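Long-range contacts in ATP:cob(I)alamin adenosyltransferase, putative (Burkholderia thailandensis, PDB 2ZHZ), which probably transfers the adenosyl group of ATP to cobalamin, giving adenosylcobalamin and triphosphate, and works as a homotrimer that binds ATP and magnesium: residues G16-G21 with A31-I36; S44-L49 with H122-V127. All coordinates share one frame; numbering follows the deposited sequence.

Contact 1 of 2, residues G16-G21 with A31-I36. With ATP (adenosine-5'-triphosphate), chain G.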
ATOM      1  N   GLY B  16       0.812   1.221 -22.799  1.00 19.38           N
ATOM      2  CA  GLY B  16      -0.204   1.402 -21.780  1.00 18.87           C
ATOM      3  C   GLY B  16      -1.274   0.329 -21.730  1.00 19.43           C
ATOM      4  O   GLY B  16      -2.240   0.462 -20.981  1.00 17.74           O
ATOM      5  N   THR B  17      -1.122  -0.719 -22.535  1.00 17.28           N
ATOM      6  CA  THR B  17      -2.093  -1.807 -22.532  1.00 18.72           C
ATOM      7  C   THR B  17      -1.402  -3.083 -22.075  1.00 18.27           C
ATOM      8  O   THR B  17      -0.172  -3.156 -22.034  1.00 17.96           O
ATOM      9  CB  THR B  17      -2.718  -2.047 -23.943  1.00 18.90           C
ATOM     10  OG1 THR B  17      -1.738  -2.605 -24.830  1.00 21.75           O
ATOM     11  CG2 THR B  17      -3.224  -0.748 -24.526  1.00 20.18           C
ATOM     12  N   THR B  18      -2.198  -4.079 -21.712  1.00 18.26           N
ATOM     13  CA  THR B  18      -1.663  -5.359 -21.274  1.00 20.45           C
ATOM     14  C   THR B  18      -2.637  -6.456 -21.695  1.00 20.32           C
ATOM     15  O   THR B  18      -3.760  -6.171 -22.113  1.00 21.24           O
ATOM     16  CB  THR B  18      -1.458  -5.394 -19.741  1.00 20.01           C
ATOM     17  OG1 THR B  18      -0.737  -6.576 -19.383  1.00 21.43           O
ATOM     18  CG2 THR B  18      -2.800  -5.381 -19.016  1.00 18.83           C
ATOM     19  N   GLY B  19      -2.206  -7.706 -21.597  1.00 21.85           N
ATOM     20  CA  GLY B  19      -3.073  -8.799 -21.994  1.00 22.92           C
ATOM     21  C   GLY B  19      -3.612  -9.614 -20.839  1.00 24.51           C
ATOM     22  O   GLY B  19      -2.981  -9.713 -19.788  1.00 26.34           O
ATOM     23  N   LEU B  20      -4.794 -10.187 -21.035  1.00 23.72           N
ATOM     24  CA  LEU B  20      -5.424 -11.028 -20.029  1.00 25.66           C
ATOM     25  C   LEU B  20      -5.168 -12.481 -20.415  1.00 27.25           C
ATOM     26  O   LEU B  20      -4.762 -12.765 -21.543  1.00 26.84           O
ATOM     27  CB  LEU B  20      -6.927 -10.750 -19.971  1.00 23.75           C
ATOM     28  CG  LEU B  20      -7.309  -9.364 -19.445  1.00 25.21           C
ATOM     29  CD1 LEU B  20      -8.811  -9.167 -19.550  1.00 26.24           C
ATOM     30  CD2 LEU B  20      -6.846  -9.228 -18.002  1.00 26.04           C
ATOM     31  N   GLY B  21      -5.407 -13.393 -19.480  1.00 28.72           N
ATOM     32  CA  GLY B  21      -5.177 -14.806 -19.732  1.00 29.54           C
ATOM     33  C   GLY B  21      -5.943 -15.448 -20.877  1.00 31.83           C
ATOM     34  O   GLY B  21      -5.571 -16.527 -21.342  1.00 33.22           O
ATOM     35  N   ALA B  31     -10.537  -1.482 -14.770  1.00 18.04           N
ATOM     36  CA  ALA B  31     -10.943  -1.928 -13.439  1.00 19.14           C
ATOM     37  C   ALA B  31     -10.433  -3.331 -13.103  1.00 17.65           C
ATOM     38  O   ALA B  31     -10.115  -3.624 -11.951  1.00 15.76           O
ATOM     39  CB  ALA B  31     -12.467  -1.887 -13.320  1.00 21.10           C
ATOM     40  N   ARG B  32     -10.356  -4.200 -14.104  1.00 17.86           N
ATOM     41  CA  ARG B  32      -9.884  -5.561 -13.873  1.00 17.48           C
ATOM     42  C   ARG B  32      -8.389  -5.579 -13.543  1.00 17.67           C
ATOM     43  O   ARG B  32      -7.943  -6.330 -12.676  1.00 15.91           O
ATOM     44  CB  ARG B  32     -10.162  -6.434 -15.105  1.00 18.51           C
ATOM     45  CG  ARG B  32      -9.801  -7.905 -14.928  1.00 16.56           C
ATOM     46  CD  ARG B  32     -10.245  -8.739 -16.128  1.00 18.70           C
ATOM     47  NE  ARG B  32     -11.700  -8.868 -16.206  1.00 19.60           N
ATOM     48  CZ  ARG B  32     -12.419  -9.749 -15.512  1.00 22.53           C
ATOM     49  NH1 ARG B  32     -11.826 -10.593 -14.676  1.00 22.59           N
ATOM     50  NH2 ARG B  32     -13.740  -9.785 -15.654  1.00 27.04           N
ATOM     51  N   ILE B  33      -7.617  -4.747 -14.235  1.00 15.30           N
ATOM     52  CA  ILE B  33      -6.182  -4.683 -13.997  1.00 15.76           C
ATOM     53  C   ILE B  33      -5.911  -4.070 -12.625  1.00 15.38           C
ATOM     54  O   ILE B  33      -4.961  -4.449 -11.945  1.00 14.82           O
ATOM     55  CB  ILE B  33      -5.472  -3.853 -15.100  1.00 14.97           C
ATOM     56  CG1 ILE B  33      -5.716  -4.507 -16.465  1.00 19.54           C
ATOM     57  CG2 ILE B  33      -3.979  -3.774 -14.826  1.00 18.80           C
ATOM     58  CD1 ILE B  33      -5.292  -5.970 -16.534  1.00 16.53           C
ATOM     59  N   ALA B  34      -6.753  -3.126 -12.223  1.00 12.43           N
ATOM     60  CA  ALA B  34      -6.612  -2.490 -10.919  1.00 14.82           C
ATOM     61  C   ALA B  34      -6.853  -3.509  -9.803  1.00 15.63           C
ATOM     62  O   ALA B  34      -6.124  -3.537  -8.810  1.00 14.42           O
ATOM     63  CB  ALA B  34      -7.596  -1.330 -10.790  1.00 14.34           C
ATOM     64  N   ALA B  35      -7.882  -4.341  -9.958  1.00 12.97           N
ATOM     65  CA  ALA B  35      -8.182  -5.345  -8.940  1.00 14.27           C
ATOM     66  C   ALA B  35      -7.037  -6.356  -8.857  1.00 14.86           C
ATOM     67  O   ALA B  35      -6.596  -6.718  -7.768  1.00 15.35           O
ATOM     68  CB  ALA B  35      -9.497  -6.051  -9.267  1.00 14.50           C
ATOM     69  N   ILE B  36      -6.551  -6.809 -10.009  1.00 12.11           N
ATOM     70  CA  ILE B  36      -5.436  -7.752 -10.028  1.00 13.84           C
ATOM     71  C   ILE B  36      -4.258  -7.118  -9.291  1.00 14.66           C
ATOM     72  O   ILE B  36      -3.559  -7.783  -8.525  1.00 13.67           O
ATOM     73  CB  ILE B  36      -4.991  -8.075 -11.469  1.00 15.41           C
ATOM     74  CG1 ILE B  36      -6.053  -8.930 -12.166  1.00 16.33           C
ATOM     75  CG2 ILE B  36      -3.642  -8.786 -11.455  1.00 16.69           C
ATOM     76  CD1 ILE B  36      -5.891  -9.000 -13.674  1.00 17.81           C
TER
HETATM   77  PG  ATP G 201       5.944  -5.794 -20.580  1.00 39.70           P
HETATM   78  O1G ATP G 201       5.783  -4.416 -21.179  1.00 30.48           O
HETATM   79  O2G ATP G 201       6.786  -6.727 -21.401  1.00 39.75           O
HETATM   80  O3G ATP G 201       6.535  -5.755 -19.184  1.00 40.97           O
HETATM   81  PB  ATP G 201       3.124  -5.889 -19.712  1.00 36.46           P
HETATM   82  O1B ATP G 201       3.420  -4.574 -19.061  1.00 25.75           O
HETATM   83  O2B ATP G 201       1.955  -5.908 -20.674  1.00 30.85           O
HETATM   84  O3B ATP G 201       4.452  -6.486 -20.487  1.00 38.15           O
HETATM   85  PA  ATP G 201       3.826  -7.428 -17.337  1.00 41.64           P
HETATM   86  O1A ATP G 201       4.238  -6.200 -16.598  1.00 41.98           O
HETATM   87  O2A ATP G 201       4.883  -8.388 -17.860  1.00 41.77           O
HETATM   88  O3A ATP G 201       2.828  -7.032 -18.581  1.00 39.79           O
HETATM   89  O5' ATP G 201       2.842  -8.218 -16.343  1.00 43.67           O
HETATM   90  C5' ATP G 201       2.215  -9.423 -16.737  1.00 45.16           C
HETATM   91  C4' ATP G 201       0.800  -9.524 -16.151  1.00 46.03           C
HETATM   92  O4' ATP G 201       0.566  -8.586 -15.076  1.00 41.67           O
HETATM   93  C3' ATP G 201      -0.270  -9.294 -17.211  1.00 47.21           C
HETATM   94  O3' ATP G 201      -0.997 -10.506 -17.465  1.00 54.35           O
HETATM   95  C2' ATP G 201      -1.154  -8.171 -16.688  1.00 45.61           C
HETATM   96  O2' ATP G 201      -2.519  -8.608 -16.573  1.00 46.03           O
HETATM   97  C1' ATP G 201      -0.579  -7.755 -15.337  1.00 41.51           C
HETATM   98  N9  ATP G 201      -0.187  -6.298 -15.307  1.00 36.02           N
HETATM   99  C8  ATP G 201       0.577  -5.644 -16.225  1.00 33.56           C
HETATM  100  N7  ATP G 201       0.743  -4.338 -15.902  1.00 30.37           N
HETATM  101  C5  ATP G 201       0.083  -4.119 -14.756  1.00 29.44           C
HETATM  102  C6  ATP G 201      -0.159  -2.948 -13.848  1.00 27.60           C
HETATM  103  N6  ATP G 201       0.365  -1.722 -14.134  1.00 23.78           N
HETATM  104  N1  ATP G 201      -0.927  -3.150 -12.719  1.00 16.91           N
HETATM  105  C2  ATP G 201      -1.464  -4.369 -12.412  1.00 26.60           C
HETATM  106  N3  ATP G 201      -1.281  -5.476 -13.196  1.00 28.24           N
HETATM  107  C4  ATP G 201      -0.535  -5.416 -14.357  1.00 31.58           C

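Contact 2 of 2, residues S44-L49 with H122-V127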
ATOM      1  N   SER B  44       1.955  -9.098  -1.559  1.00 14.81           N
ATOM      2  CA  SER B  44       3.306  -8.627  -1.279  1.00 11.98           C
ATOM      3  C   SER B  44       3.459  -8.159   0.162  1.00 14.13           C
ATOM      4  O   SER B  44       4.493  -8.404   0.786  1.00 14.29           O
ATOM      5  CB  SER B  44       3.686  -7.504  -2.247  1.00 16.22           C
ATOM      6  OG  SER B  44       3.769  -8.015  -3.572  1.00 21.43           O
ATOM      7  N   GLN B  45       2.440  -7.485   0.694  1.00 14.53           N
ATOM      8  CA  GLN B  45       2.506  -7.034   2.083  1.00 15.78           C
ATOM      9  C   GLN B  45       2.534  -8.258   3.003  1.00 15.99           C
ATOM     10  O   GLN B  45       3.203  -8.249   4.039  1.00 17.08           O
ATOM     11  CB  GLN B  45       1.308  -6.139   2.418  1.00 16.07           C
ATOM     12  CG  GLN B  45       1.437  -4.702   1.907  1.00 19.36           C
ATOM     13  CD  GLN B  45       2.542  -3.915   2.608  1.00 22.12           C
ATOM     14  OE1 GLN B  45       3.133  -4.383   3.576  1.00 18.56           O
ATOM     15  NE2 GLN B  45       2.812  -2.706   2.120  1.00 19.38           N
ATOM     16  N   ILE B  46       1.814  -9.311   2.624  1.00 16.37           N
ATOM     17  CA  ILE B  46       1.810 -10.530   3.426  1.00 16.80           C
ATOM     18  C   ILE B  46       3.216 -11.129   3.391  1.00 18.21           C
ATOM     19  O   ILE B  46       3.674 -11.734   4.365  1.00 15.75           O
ATOM     20  CB  ILE B  46       0.768 -11.541   2.901  1.00 18.77           C
ATOM     21  CG1 ILE B  46      -0.636 -11.039   3.255  1.00 18.52           C
ATOM     22  CG2 ILE B  46       1.011 -12.930   3.514  1.00 19.33           C
ATOM     23  CD1 ILE B  46      -1.765 -11.868   2.682  1.00 18.01           C
ATOM     24  N   GLY B  47       3.902 -10.941   2.267  1.00 16.49           N
ATOM     25  CA  GLY B  47       5.259 -11.439   2.140  1.00 16.77           C
ATOM     26  C   GLY B  47       6.180 -10.720   3.113  1.00 17.83           C
ATOM     27  O   GLY B  47       7.136 -11.305   3.638  1.00 16.25           O
ATOM     28  N   VAL B  48       5.900  -9.442   3.357  1.00 15.04           N
ATOM     29  CA  VAL B  48       6.705  -8.658   4.286  1.00 15.55           C
ATOM     30  C   VAL B  48       6.460  -9.161   5.705  1.00 15.89           C
ATOM     31  O   VAL B  48       7.389  -9.261   6.512  1.00 18.10           O
ATOM     32  CB  VAL B  48       6.353  -7.158   4.196  1.00 14.90           C
ATOM     33  CG1 VAL B  48       7.036  -6.385   5.316  1.00 18.44           C
ATOM     34  CG2 VAL B  48       6.791  -6.618   2.845  1.00 12.36           C
ATOM     35  N   LEU B  49       5.206  -9.471   6.007  1.00 16.95           N
ATOM     36  CA  LEU B  49       4.845  -9.990   7.321  1.00 16.54           C
ATOM     37  C   LEU B  49       5.502 -11.361   7.536  1.00 19.05           C
ATOM     38  O   LEU B  49       5.977 -11.668   8.631  1.00 19.39           O
ATOM     39  CB  LEU B  49       3.324 -10.121   7.439  1.00 14.53           C
ATOM     40  CG  LEU B  49       2.781 -10.821   8.691  1.00 15.91           C
ATOM     41  CD1 LEU B  49       3.347 -10.164   9.951  1.00 15.41           C
ATOM     42  CD2 LEU B  49       1.259 -10.764   8.676  1.00 14.76           C
ATOM     43  N   HIS B 122      -1.972  -5.520  10.402  1.00 14.28           N
ATOM     44  CA  HIS B 122      -3.018  -4.512  10.241  1.00 12.72           C
ATOM     45  C   HIS B 122      -2.869  -3.788   8.906  1.00 13.83           C
ATOM     46  O   HIS B 122      -3.863  -3.387   8.303  1.00 13.62           O
ATOM     47  CB  HIS B 122      -2.990  -3.517  11.404  1.00 13.06           C
ATOM     48  CG  HIS B 122      -3.752  -3.983  12.604  1.00 16.50           C
ATOM     49  ND1 HIS B 122      -5.127  -4.091  12.613  1.00 16.57           N
ATOM     50  CD2 HIS B 122      -3.335  -4.412  13.819  1.00 17.65           C
ATOM     51  CE1 HIS B 122      -5.522  -4.568  13.780  1.00 18.61           C
ATOM     52  NE2 HIS B 122      -4.453  -4.771  14.531  1.00 14.41           N
ATOM     53  N   VAL B 123      -1.634  -3.612   8.448  1.00 13.60           N
ATOM     54  CA  VAL B 123      -1.418  -2.982   7.150  1.00 13.47           C
ATOM     55  C   VAL B 123      -1.973  -3.955   6.105  1.00 15.40           C
ATOM     56  O   VAL B 123      -2.661  -3.548   5.170  1.00 16.31           O
ATOM     57  CB  VAL B 123       0.082  -2.717   6.880  1.00 12.86           C
ATOM     58  CG1 VAL B 123       0.306  -2.423   5.393  1.00 13.93           C
ATOM     59  CG2 VAL B 123       0.556  -1.522   7.722  1.00 10.92           C
ATOM     60  N   CYS B 124      -1.683  -5.244   6.272  1.00 14.97           N
ATOM     61  CA  CYS B 124      -2.188  -6.252   5.341  1.00 14.41           C
ATOM     62  C   CYS B 124      -3.714  -6.197   5.322  1.00 13.75           C
ATOM     63  O   CYS B 124      -4.335  -6.265   4.261  1.00 13.99           O
ATOM     64  CB  CYS B 124      -1.729  -7.660   5.750  1.00 12.60           C
ATOM     65  SG  CYS B 124       0.038  -7.960   5.533  1.00 16.18           S
ATOM     66  N   ARG B 125      -4.309  -6.071   6.504  1.00 12.27           N
ATOM     67  CA  ARG B 125      -5.758  -5.996   6.643  1.00 12.21           C
ATOM     68  C   ARG B 125      -6.334  -4.842   5.819  1.00 12.61           C
ATOM     69  O   ARG B 125      -7.290  -5.030   5.064  1.00 12.71           O
ATOM     70  CB  ARG B 125      -6.131  -5.824   8.123  1.00 11.88           C
ATOM     71  CG  ARG B 125      -7.615  -5.578   8.402  1.00 11.66           C
ATOM     72  CD  ARG B 125      -7.838  -5.324   9.890  1.00 13.98           C
ATOM     73  NE  ARG B 125      -7.122  -4.129  10.340  1.00 18.81           N
ATOM     74  CZ  ARG B 125      -7.542  -2.886  10.130  1.00 20.33           C
ATOM     75  NH1 ARG B 125      -8.682  -2.667   9.483  1.00 17.54           N
ATOM     76  NH2 ARG B 125      -6.817  -1.858  10.553  1.00 18.75           N
ATOM     77  N   THR B 126      -5.747  -3.654   5.949  1.00 13.86           N
ATOM     78  CA  THR B 126      -6.244  -2.501   5.207  1.00 12.79           C
ATOM     79  C   THR B 126      -5.996  -2.603   3.702  1.00 12.46           C
ATOM     80  O   THR B 126      -6.815  -2.140   2.913  1.00 13.98           O
ATOM     81  CB  THR B 126      -5.646  -1.175   5.736  1.00 12.08           C
ATOM     82  OG1 THR B 126      -4.219  -1.192   5.595  1.00 14.57           O
ATOM     83  CG2 THR B 126      -6.014  -0.979   7.192  1.00 11.54           C
ATOM     84  N   VAL B 127      -4.878  -3.195   3.293  1.00 11.99           N
ATOM     85  CA  VAL B 127      -4.630  -3.336   1.865  1.00 11.23           C
ATOM     86  C   VAL B 127      -5.604  -4.390   1.330  1.00 12.60           C
ATOM     87  O   VAL B 127      -6.067  -4.306   0.191  1.00 13.36           O
ATOM     88  CB  VAL B 127      -3.173  -3.761   1.576  1.00 13.88           C
ATOM     89  CG1 VAL B 127      -2.981  -3.992   0.076  1.00 12.25           C
ATOM     90  CG2 VAL B 127      -2.207  -2.669   2.071  1.00 12.26           C
TER

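Contact 1 of 2, residues G16-G21 with A31-I36
Leu20 and Thr18 meet Ile33 and Arg32 where the N-terminal beta hairpin of this PduO-type adenosyltransferase folds against the start of helix 31-50. The hairpin pairs strand 17-19 with strand 25-27, and ATP lies beside it. Leu20 has the most surface buried by the contact. Its CD2 touches Ile33 CD1 at 3.9 Å. Its CD1 lies 3.7 Å from Arg32 CD, so the aliphatic part of the arginine does the packing, and the two side chains cross at about a right angle. Arg32 CG is anti to the backbone N (chi1 -176°) and chi2 is also extended, which carries CD out to Leu20; the chain bends beyond it, at chi3. The guanidinium is held by a salt bridge to Glu142 and by the carbonyl of Leu76.

Thr18 and Ile33 reach toward each other tip to tip, with Thr18 CG2 3.6 Å from Ile33 CD1. The two branches of Thr18 have separate tasks. OG1, anti to the backbone N (chi1 -171°), donates a hydrogen bond to ATP O2B at 3.1 Å, while CG2 packs on the isoleucine. Ile33 also faces both ways: CD1 meets the hairpin and comes near the ribose O2', and CG2 touches the adenine at C2 and N3. Arg133 of the second subunit packs on Ile33, and Glu132 and Asn153 of that subunit bond to the ATP, which places the site at a subunit interface. At the ribose, Gly19 O accepts a hydrogen bond from ATP O3' at 3.2 Å and a weak one from ATP O2'.

Contact 2 of 2, residues S44-L49 with H122-V127
An antiparallel helix pair within the helix bundle forms this contact, in which helix 31-50 meets helix 116-141. Gln45 packs on Cys124, Val123 and Val127, and Ile46 on Cys124. The short segments run at 171° to each other, and their axes approach to 9.2 Å. The backbones come nearest at Gln45 and Cys124, whose CA atoms are 5.8 Å apart.

Cys124 and Gln45 bury the most surface. With SG anti to the carbonyl carbon of its own residue (chi1 -70°), the thiol of Cys124 lies against the backbone of the facing helix. Cys124 SG is 3.5 Å from Gln45 O. Gln45 CB and Ile46 CG1 also touch the sulfur, a little farther off. Leu49 CB is a more distant neighbour. Gln45 O also accepts the helical bond from Leu49 N.

Gln45 uses both its aliphatic part and its amide. The chain is bent, with chi2 at -67°, and the amide carbon CD lies 3.9 Å from Val123 CG1. Gln45 CG meets Val127 CG2 more loosely, and these two side chains cross at about a right angle. Ile46 and Leu49 also pack on helix 56-77, while Cys124 touches Leu159 of helix 147-169, so the pair sits between other helices of the bundle. The same helices also face the other two subunits: Val123 of the second subunit packs on Gln45 and Val48, and Arg125 makes a salt bridge to Asp40 of the third subunit. The side chain of Arg125 is also tied within its own helix, where NE donates to His122 ND1 at 3.0 Å, in the plane of the imidazole ring.

Overall arrangement
From the N terminus the chain first forms strand 17-19, turns back through strand 25-27 and enters helix 31-50. Contact 1 closes this short loop, with nine residues between its segments. The same helix then runs on to 44-49, where contact 2 opens. Contact 2 closes a much longer loop of 72 residues, which includes helices 56-77 and 86-101. The contacts follow in series and neither nest nor cross. The centres of contact 1 and contact 2 lie about 22 Å apart, and the two do not touch. Helix 31-50 links them: its start meets the ATP-binding hairpin, and its later part joins helix 116-141 in the bundle. Both contacts also touch the second subunit.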